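Local coordinates for gamma-glutamyltransferase 1 Threonine peptidase. MEROPS family T03 L-subunit (Pseudomonas nitroreducens, PDB 5ZJG), which probably forms, with its small-subunit partner, an N-terminal-nucleophile enzyme that transfers gamma-glutamyl groups from donors such as glutathione to amino acids, peptides or water, at residues D192-E197 against D216-Y221; I276-E281 against G318-D323; R290-G295 against V331-E336. All coordinates share one frame; numbering follows the deposited sequence.

Along the chain, contact 1 (192-197 with 216-221) closes before the other two open, and it lies on the opposite side of the chain's centre from contact 2, about 48 Å from it between centres and about 36 Å from contact 3. Contact 1 joins two short helices, 190-195 and 215-220, the latter just ahead of strand 224-233 of the four-stranded antiparallel sheet. Contacts 2 and 3 share helix 273-293: the end of helix 310-319 and the chain after it meet its N-terminal half at 318-323 and its C-terminal end at 331-336, so their segments alternate. Their centres lie about 18 Å apart. Each contact also borders the S-subunit, which is thus met on opposite sides of the L-subunit's centre.

Contact 1: residues D192-E197 against D216-Y221; sequences DFYKGE and DDLVDY
Phe193 opens the contact, its CE1 lying 4.5 Å from Leu218 CD2. Its ring also covers one face of its neighbour: Phe193 CD1 sits over the centre of the Tyr194 ring, 3.5 Å above the plane. Tyr194 does most of the work across the gap. With CG anti to its own carbonyl carbon (chi1 -64°), its ring runs past the end of helix 215-220, bringing CD1 to 3.3 Å from Leu218 O and CE1 to 3.9 Å from Tyr221 CB. The Tyr194 and Tyr221 rings are nearly parallel, planes 11° apart, but slid so far that they barely overlap. The Tyr194 backbone is touched too, its O lying 3.4 Å from Leu218 CB and 3.7 Å from Val219 CG2. Lys195 closes the outer side, laying CG against the same Val219 methyl at 4.1 Å. Both tyrosine hydroxyls bond beyond the pair, Tyr194 OH to Pro104 O and Met108 N, Tyr221 OH to Arg70 O. Two short helices, 190-195 and 215-220, are thus joined by apolar and aromatic packing just ahead of strand 224-233; helix 106-117 packs on the aromatic side, helix 197-209 touches Leu218 through Ala199 and Ile203, and the ring of Phe35 from the S-subunit meets Phe193.

Contact 2: residues I276-E281 against G318-D323; sequences IHLLSE and GEVNPD
His277 points its ring at the backbone that leaves helix 310-319 and meets Asn321 O edge-on, near the ring plane. The His277 NE2 to Asn321 O distance is only 2.5 Å, suspiciously short for a hydrogen bond. Holding CG anti to the backbone N (chi1 164°) carries the imidazole out from the helix toward this carbonyl. If the bond is real as modelled, NE2 donates, while ND1 pairs with Tyr155 OH of the S-subunit; bonds at both nitrogens would limit rotation of the ring, which links the two subunits. One turn on, Glu281 lies alongside Asn321, the two side chains pointing the same way with carboxylate and amide planes 81° apart. Its chain folds at chi2 (-75°), and Glu281 OE1 accepts a hydrogen bond from Asn321 N at 3.0 Å, from above the carboxylate plane.

Asn321 is thus met at both its backbone N and its backbone O, while its own side chain makes an Asx turn just beyond the helix end: Asn321 OD1 accepts from Asp323 N at 2.9 Å. On the other flank of these polar bonds the meeting is apolar. Leu278 crosses Pro322 obliquely, CD2 lying 3.7 Å from Pro322 CA and 4.1 Å from Val320 CG1. That same valine methyl also reaches Glu281 CB, at 3.7 Å. Phe265 of helix 262-265 backs Leu278, and Arg285 and Ser326 share Glu281 OE1 with Asn321, which should favour a charged carboxylate.

Contact 3: residues R290-G295 against V331-E336; sequences RADYLG and VRPGLE
Tyr293, at the last turn of helix 273-293, drives its phenol into a type I beta turn formed by Pro333 to Glu336. Leu335 N donates to Tyr293 OH at 2.9 Å, though the bond is bent, its N-H...O angle being 135°. Two carbons also press on that oxygen: Pro333 CB lies 3.3 Å from Tyr293 OH, and Leu335 CB approaches from the other arm of the turn. The tyrosine and proline side chains meet at about a right angle, whereas Leu335 slants across the ring and sets CD1 over the outer part of one face.

Against the opposite face of the ring stands OD2 of the preceding residue, Asp292. With its CG anti to the backbone N (chi1 -151°), Asp292 presents the carboxylate carbon to the proline ring, Asp292 CG lying 3.4 Å from Pro333 CG.

Farther out, the turn is closed by its own bond, Glu336 N to Pro333 O at 3.2 Å. Asp289, one turn earlier on the helix, accepts from Gly334 N, and Lys315 reaches Gly334 O. Pro303 and Leu307 back both Tyr293 and Leu335. Beside the turn, in a side-on salt bridge, Arg332 holds the Glu336 carboxylate almost in its guanidinium plane. Arg332 NE bonds to Glu336 OE1 at 3.0 Å. Arg332 NH2 lies 2.6 Å from Glu336 OE2, and each oxygen uses its syn lone pair.

Contact 1: residues D192-E197 against D216-Y221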
loop_
_atom_site.group_PDB
_atom_site.type_symbol
_atom_site.label_atom_id
_atom_site.label_comp_id
_atom_site.label_asym_id
_atom_site.label_seq_id
_atom_site.Cartn_x
_atom_site.Cartn_y
_atom_site.Cartn_z
ATOM N N ASP A 192 -25.367 -0.435 3.321
ATOM C CA ASP A 192 -25.318 -1.285 4.504
ATOM C C ASP A 192 -24.166 -0.884 5.407
ATOM O O ASP A 192 -24.317 -0.798 6.631
ATOM C CB ASP A 192 -25.165 -2.751 4.112
ATOM C CG ASP A 192 -24.768 -3.617 5.296
ATOM O OD1 ASP A 192 -25.619 -3.807 6.208
ATOM O OD2 ASP A 192 -23.600 -4.077 5.321
ATOM N N PHE A 193 -22.994 -0.661 4.812
ATOM C CA PHE A 193 -21.791 -0.397 5.591
ATOM C C PHE A 193 -21.830 0.989 6.218
ATOM O O PHE A 193 -21.397 1.171 7.364
ATOM C CB PHE A 193 -20.555 -0.547 4.700
ATOM C CG PHE A 193 -19.258 -0.500 5.459
ATOM C CD1 PHE A 193 -18.706 0.712 5.843
ATOM C CD2 PHE A 193 -18.595 -1.673 5.799
ATOM C CE1 PHE A 193 -17.515 0.751 6.563
ATOM C CE2 PHE A 193 -17.413 -1.644 6.502
ATOM C CZ PHE A 193 -16.872 -0.428 6.895
ATOM N N TYR A 194 -22.356 1.981 5.492
ATOM C CA TYR A 194 -22.256 3.364 5.941
ATOM C C TYR A 194 -23.543 3.906 6.538
ATOM O O TYR A 194 -23.491 4.905 7.270
ATOM C CB TYR A 194 -21.803 4.260 4.776
ATOM C CG TYR A 194 -20.400 3.909 4.293
ATOM C CD1 TYR A 194 -19.283 4.456 4.909
ATOM C CD2 TYR A 194 -20.209 3.021 3.251
ATOM C CE1 TYR A 194 -18.004 4.120 4.484
ATOM C CE2 TYR A 194 -18.942 2.682 2.816
ATOM C CZ TYR A 194 -17.848 3.229 3.436
ATOM O OH TYR A 194 -16.574 2.894 3.026
ATOM N N LYS A 195 -24.688 3.265 6.277
ATOM C CA LYS A 195 -25.982 3.761 6.753
ATOM C C LYS A 195 -26.842 2.723 7.462
ATOM O O LYS A 195 -27.782 3.115 8.170
ATOM C CB LYS A 195 -26.803 4.313 5.580
ATOM C CG LYS A 195 -26.209 5.491 4.846
ATOM C CD LYS A 195 -27.087 5.826 3.646
ATOM C CE LYS A 195 -26.737 7.164 3.001
ATOM N NZ LYS A 195 -25.710 7.003 1.928
ATOM N N GLY A 196 -26.571 1.433 7.292
ATOM C CA GLY A 196 -27.483 0.366 7.630
ATOM C C GLY A 196 -27.038 -0.515 8.775
ATOM O O GLY A 196 -26.407 -0.045 9.725
ATOM N N GLU A 197 -27.367 -1.804 8.696
ATOM C CA GLU A 197 -27.087 -2.699 9.811
ATOM C C GLU A 197 -25.601 -2.709 10.151
ATOM O O GLU A 197 -25.225 -2.655 11.327
ATOM C CB GLU A 197 -27.581 -4.113 9.493
ATOM C CG GLU A 197 -27.245 -5.133 10.586
ATOM C CD GLU A 197 -28.032 -6.428 10.464
ATOM O OE1 GLU A 197 -29.036 -6.449 9.721
ATOM O OE2 GLU A 197 -27.645 -7.425 11.116
ATOM N N ASP A 216 -22.339 10.261 11.600
ATOM C CA ASP A 216 -21.983 11.368 10.719
ATOM C C ASP A 216 -20.708 11.064 9.942
ATOM O O ASP A 216 -20.590 11.404 8.760
ATOM C CB ASP A 216 -21.801 12.654 11.531
ATOM C CG ASP A 216 -23.097 13.206 12.058
ATOM O OD1 ASP A 216 -24.008 12.419 12.397
ATOM O OD2 ASP A 216 -23.193 14.448 12.127
ATOM N N ASP A 217 -19.735 10.430 10.593
ATOM C CA ASP A 217 -18.486 10.121 9.902
ATOM C C ASP A 217 -18.736 9.155 8.747
ATOM O O ASP A 217 -18.252 9.368 7.626
ATOM C CB ASP A 217 -17.473 9.548 10.891
ATOM C CG ASP A 217 -16.938 10.596 11.844
ATOM O OD1 ASP A 217 -16.313 11.559 11.372
ATOM O OD2 ASP A 217 -17.163 10.469 13.061
ATOM N N LEU A 218 -19.530 8.107 8.992
ATOM C CA LEU A 218 -19.793 7.115 7.960
ATOM C C LEU A 218 -20.599 7.708 6.814
ATOM O O LEU A 218 -20.291 7.477 5.641
ATOM C CB LEU A 218 -20.528 5.912 8.561
ATOM C CG LEU A 218 -19.743 5.103 9.594
ATOM C CD1 LEU A 218 -20.625 4.065 10.245
ATOM C CD2 LEU A 218 -18.573 4.420 8.911
ATOM N N VAL A 219 -21.643 8.482 7.129
ATOM C CA VAL A 219 -22.483 9.019 6.068
ATOM C C VAL A 219 -21.745 10.056 5.228
ATOM O O VAL A 219 -22.109 10.270 4.068
ATOM C CB VAL A 219 -23.777 9.589 6.678
ATOM C CG1 VAL A 219 -24.582 10.360 5.646
ATOM C CG2 VAL A 219 -24.602 8.459 7.251
ATOM N N ASP A 220 -20.722 10.705 5.774
ATOM C CA ASP A 220 -19.972 11.715 5.032
ATOM C C ASP A 220 -18.801 11.126 4.253
ATOM O O ASP A 220 -18.138 11.851 3.504
ATOM C CB ASP A 220 -19.449 12.800 5.980
ATOM C CG ASP A 220 -20.539 13.729 6.460
ATOM O OD1 ASP A 220 -21.726 13.495 6.122
ATOM O OD2 ASP A 220 -20.212 14.695 7.182
ATOM N N TYR A 221 -18.519 9.843 4.405
ATOM C CA TYR A 221 -17.370 9.289 3.700
ATOM C C TYR A 221 -17.634 9.261 2.201
ATOM O O TYR A 221 -18.712 8.854 1.751
ATOM C CB TYR A 221 -17.024 7.882 4.173
ATOM C CG TYR A 221 -15.745 7.478 3.470
ATOM C CD1 TYR A 221 -14.524 7.877 3.974
ATOM C CD2 TYR A 221 -15.768 6.793 2.252
ATOM C CE1 TYR A 221 -13.346 7.568 3.315
ATOM C CE2 TYR A 221 -14.603 6.501 1.586
ATOM C CZ TYR A 221 -13.394 6.886 2.128
ATOM O OH TYR A 221 -12.225 6.599 1.468
#

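Contact 2: residues I276-E281 against G318-D323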
loop_
_atom_site.group_PDB
_atom_site.type_symbol
_atom_site.label_atom_id
_atom_site.label_comp_id
_atom_site.label_asym_id
_atom_site.label_seq_id
_atom_site.Cartn_x
_atom_site.Cartn_y
_atom_site.Cartn_z
ATOM N N ILE A 276 23.778 0.354 -3.735
ATOM C CA ILE A 276 22.947 0.604 -2.566
ATOM C C ILE A 276 23.256 1.978 -1.986
ATOM O O ILE A 276 22.344 2.728 -1.623
ATOM C CB ILE A 276 23.137 -0.524 -1.537
ATOM C CG1 ILE A 276 22.615 -1.843 -2.138
ATOM C CG2 ILE A 276 22.453 -0.180 -0.209
ATOM C CD1 ILE A 276 22.899 -3.074 -1.316
ATOM N N HIS A 277 24.537 2.346 -1.916
ATOM C CA HIS A 277 24.878 3.677 -1.427
ATOM C C HIS A 277 24.217 4.761 -2.271
ATOM O O HIS A 277 23.655 5.724 -1.732
ATOM C CB HIS A 277 26.392 3.897 -1.419
ATOM C CG HIS A 277 26.758 5.343 -1.300
ATOM N ND1 HIS A 277 26.523 6.070 -0.150
ATOM C CD2 HIS A 277 27.245 6.221 -2.207
ATOM C CE1 HIS A 277 26.897 7.321 -0.341
ATOM N NE2 HIS A 277 27.333 7.442 -1.581
ATOM N N LEU A 278 24.254 4.613 -3.596
ATOM C CA LEU A 278 23.650 5.614 -4.465
ATOM C C LEU A 278 22.145 5.691 -4.249
ATOM O O LEU A 278 21.584 6.790 -4.157
ATOM C CB LEU A 278 23.944 5.298 -5.931
ATOM C CG LEU A 278 25.378 5.587 -6.385
ATOM C CD1 LEU A 278 25.616 4.983 -7.764
ATOM C CD2 LEU A 278 25.653 7.063 -6.410
ATOM N N LEU A 279 21.471 4.543 -4.169
ATOM C CA LEU A 279 20.036 4.587 -3.903
ATOM C C LEU A 279 19.757 5.285 -2.576
ATOM O O LEU A 279 18.782 6.043 -2.454
ATOM C CB LEU A 279 19.430 3.190 -3.878
ATOM C CG LEU A 279 19.437 2.322 -5.150
ATOM C CD1 LEU A 279 18.376 1.240 -5.017
ATOM C CD2 LEU A 279 19.232 3.117 -6.432
ATOM N N SER A 280 20.566 4.994 -1.554
ATOM C CA SER A 280 20.334 5.616 -0.249
ATOM C C SER A 280 20.516 7.122 -0.335
ATOM O O SER A 280 19.797 7.887 0.325
ATOM C CB SER A 280 21.274 4.990 0.785
ATOM O OG SER A 280 21.127 3.568 0.805
ATOM N N GLU A 281 21.475 7.577 -1.143
ATOM C CA GLU A 281 21.711 9.015 -1.255
ATOM C C GLU A 281 20.527 9.724 -1.901
ATOM O O GLU A 281 20.175 10.848 -1.515
ATOM C CB GLU A 281 22.999 9.262 -2.051
ATOM C CG GLU A 281 24.257 9.073 -1.231
ATOM C CD GLU A 281 24.502 10.230 -0.275
ATOM O OE1 GLU A 281 24.489 11.387 -0.743
ATOM O OE2 GLU A 281 24.716 9.971 0.934
ATOM N N GLY A 318 22.058 16.790 -8.016
ATOM C CA GLY A 318 23.418 17.249 -7.770
ATOM C C GLY A 318 23.911 16.968 -6.363
ATOM O O GLY A 318 25.117 16.793 -6.148
ATOM N N GLU A 319 22.995 16.916 -5.389
ATOM C CA GLU A 319 23.349 16.691 -3.990
ATOM C C GLU A 319 23.849 15.286 -3.722
ATOM O O GLU A 319 24.545 15.072 -2.724
ATOM C CB GLU A 319 22.139 16.937 -3.076
ATOM C CG GLU A 319 21.502 18.300 -3.237
ATOM C CD GLU A 319 20.297 18.511 -2.328
ATOM O OE1 GLU A 319 20.198 17.861 -1.254
ATOM O OE2 GLU A 319 19.440 19.337 -2.703
ATOM N N VAL A 320 23.477 14.315 -4.558
ATOM C CA VAL A 320 23.884 12.947 -4.306
ATOM C C VAL A 320 25.402 12.889 -4.244
ATOM O O VAL A 320 26.099 13.433 -5.111
ATOM C CB VAL A 320 23.312 12.021 -5.389
ATOM C CG1 VAL A 320 23.937 10.642 -5.317
ATOM C CG2 VAL A 320 21.794 11.922 -5.217
ATOM N N ASN A 321 25.925 12.221 -3.216
ATOM C CA ASN A 321 27.359 12.031 -3.073
ATOM C C ASN A 321 27.710 10.597 -3.468
ATOM O O ASN A 321 27.453 9.662 -2.693
ATOM C CB ASN A 321 27.799 12.322 -1.635
ATOM C CG ASN A 321 29.317 12.324 -1.475
ATOM O OD1 ASN A 321 30.015 11.589 -2.150
ATOM N ND2 ASN A 321 29.821 13.158 -0.573
ATOM N N PRO A 322 28.279 10.352 -4.653
ATOM C CA PRO A 322 28.528 8.963 -5.061
ATOM C C PRO A 322 29.624 8.267 -4.274
ATOM O O PRO A 322 29.764 7.045 -4.404
ATOM C CB PRO A 322 28.924 9.097 -6.537
ATOM C CG PRO A 322 29.525 10.454 -6.627
ATOM C CD PRO A 322 28.743 11.314 -5.667
ATOM N N ASP A 323 30.411 8.994 -3.478
ATOM C CA ASP A 323 31.618 8.442 -2.874
ATOM C C ASP A 323 31.564 8.318 -1.358
ATOM O O ASP A 323 32.334 7.529 -0.797
ATOM C CB ASP A 323 32.828 9.309 -3.253
ATOM C CG ASP A 323 33.151 9.232 -4.734
ATOM O OD1 ASP A 323 33.157 8.109 -5.278
ATOM O OD2 ASP A 323 33.379 10.294 -5.351
#

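Contact 3: residues R290-G295 against V331-E336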
loop_
_atom_site.group_PDB
_atom_site.type_symbol
_atom_site.label_atom_id
_atom_site.label_comp_id
_atom_site.label_asym_id
_atom_site.label_seq_id
_atom_site.Cartn_x
_atom_site.Cartn_y
_atom_site.Cartn_z
ATOM N N ARG A 290 9.412 14.488 1.693
ATOM C CA ARG A 290 8.218 13.787 2.165
ATOM C C ARG A 290 7.774 14.296 3.529
ATOM O O ARG A 290 6.593 14.602 3.744
ATOM C CB ARG A 290 8.510 12.284 2.225
ATOM C CG ARG A 290 7.312 11.409 2.571
ATOM C CD ARG A 290 7.708 9.939 2.763
ATOM N NE ARG A 290 6.520 9.082 2.878
ATOM C CZ ARG A 290 5.784 8.950 3.974
ATOM N NH1 ARG A 290 6.103 9.604 5.085
ATOM N NH2 ARG A 290 4.711 8.158 3.964
ATOM N N ALA A 291 8.713 14.380 4.463
ATOM C CA ALA A 291 8.375 14.774 5.829
ATOM C C ALA A 291 7.916 16.226 5.922
ATOM O O ALA A 291 7.090 16.557 6.782
ATOM C CB ALA A 291 9.580 14.541 6.729
ATOM N N ASP A 292 8.418 17.098 5.052
ATOM C CA ASP A 292 8.159 18.526 5.198
ATOM C C ASP A 292 6.920 18.994 4.440
ATOM O O ASP A 292 6.241 19.915 4.899
ATOM C CB ASP A 292 9.381 19.313 4.723
ATOM C CG ASP A 292 9.530 20.652 5.429
ATOM O OD1 ASP A 292 9.682 20.665 6.668
ATOM O OD2 ASP A 292 9.520 21.684 4.733
ATOM N N TYR A 293 6.584 18.373 3.310
ATOM C CA TYR A 293 5.601 18.950 2.405
ATOM C C TYR A 293 4.318 18.163 2.235
ATOM O O TYR A 293 3.299 18.764 1.899
ATOM C CB TYR A 293 6.204 19.126 1.013
ATOM C CG TYR A 293 7.414 20.001 1.014
ATOM C CD1 TYR A 293 7.303 21.347 1.320
ATOM C CD2 TYR A 293 8.665 19.491 0.732
ATOM C CE1 TYR A 293 8.403 22.159 1.329
ATOM C CE2 TYR A 293 9.779 20.304 0.741
ATOM C CZ TYR A 293 9.640 21.637 1.042
ATOM O OH TYR A 293 10.736 22.455 1.059
ATOM N N LEU A 294 4.333 16.844 2.406
ATOM C CA LEU A 294 3.260 16.023 1.866
ATOM C C LEU A 294 2.147 15.732 2.870
ATOM O O LEU A 294 2.390 15.415 4.033
ATOM C CB LEU A 294 3.838 14.715 1.319
ATOM C CG LEU A 294 4.966 14.915 0.294
ATOM C CD1 LEU A 294 5.303 13.610 -0.424
ATOM C CD2 LEU A 294 4.658 16.012 -0.740
ATOM N N GLY A 295 0.920 15.782 2.372
ATOM C CA GLY A 295 -0.230 15.352 3.137
ATOM C C GLY A 295 -1.475 15.500 2.292
ATOM O O GLY A 295 -1.397 15.724 1.085
ATOM N N VAL A 331 20.813 17.392 5.132
ATOM C CA VAL A 331 19.866 17.136 4.054
ATOM C C VAL A 331 18.574 17.863 4.389
ATOM O O VAL A 331 17.931 17.554 5.399
ATOM C CB VAL A 331 19.615 15.633 3.874
ATOM C CG1 VAL A 331 18.709 15.406 2.685
ATOM C CG2 VAL A 331 20.934 14.894 3.689
ATOM N N ARG A 332 18.176 18.792 3.527
ATOM C CA ARG A 332 17.095 19.726 3.824
ATOM C C ARG A 332 15.915 19.503 2.892
ATOM O O ARG A 332 16.078 18.994 1.778
ATOM C CB ARG A 332 17.568 21.180 3.668
ATOM C CG ARG A 332 18.797 21.563 4.477
ATOM C CD ARG A 332 18.570 21.378 5.970
ATOM N NE ARG A 332 17.334 22.000 6.414
ATOM C CZ ARG A 332 16.679 21.652 7.517
ATOM N NH1 ARG A 332 17.145 20.687 8.298
ATOM N NH2 ARG A 332 15.553 22.266 7.839
ATOM N N PRO A 333 14.711 19.893 3.305
ATOM C CA PRO A 333 13.605 19.982 2.343
ATOM C C PRO A 333 13.991 20.914 1.205
ATOM O O PRO A 333 14.522 22.007 1.428
ATOM C CB PRO A 333 12.443 20.544 3.177
ATOM C CG PRO A 333 12.853 20.364 4.614
ATOM C CD PRO A 333 14.343 20.426 4.628
ATOM N N GLY A 334 13.742 20.475 -0.030
ATOM C CA GLY A 334 14.394 21.118 -1.159
ATOM C C GLY A 334 13.852 22.490 -1.529
ATOM O O GLY A 334 14.523 23.223 -2.261
ATOM N N LEU A 335 12.657 22.853 -1.058
ATOM C CA LEU A 335 12.062 24.136 -1.400
ATOM C C LEU A 335 12.300 25.167 -0.311
ATOM O O LEU A 335 11.805 26.286 -0.422
ATOM C CB LEU A 335 10.560 23.991 -1.645
ATOM C CG LEU A 335 10.146 22.978 -2.713
ATOM C CD1 LEU A 335 8.628 23.057 -2.947
ATOM C CD2 LEU A 335 10.907 23.195 -4.003
ATOM N N GLU A 336 13.045 24.798 0.716
ATOM C CA GLU A 336 13.284 25.659 1.875
ATOM C C GLU A 336 14.080 26.895 1.469
ATOM O O GLU A 336 15.141 26.763 0.846
ATOM C CB GLU A 336 14.050 24.820 2.896
ATOM C CG GLU A 336 14.494 25.444 4.170
ATOM C CD GLU A 336 15.354 24.481 4.975
ATOM O OE1 GLU A 336 16.509 24.223 4.578
ATOM O OE2 GLU A 336 14.864 23.963 5.996
#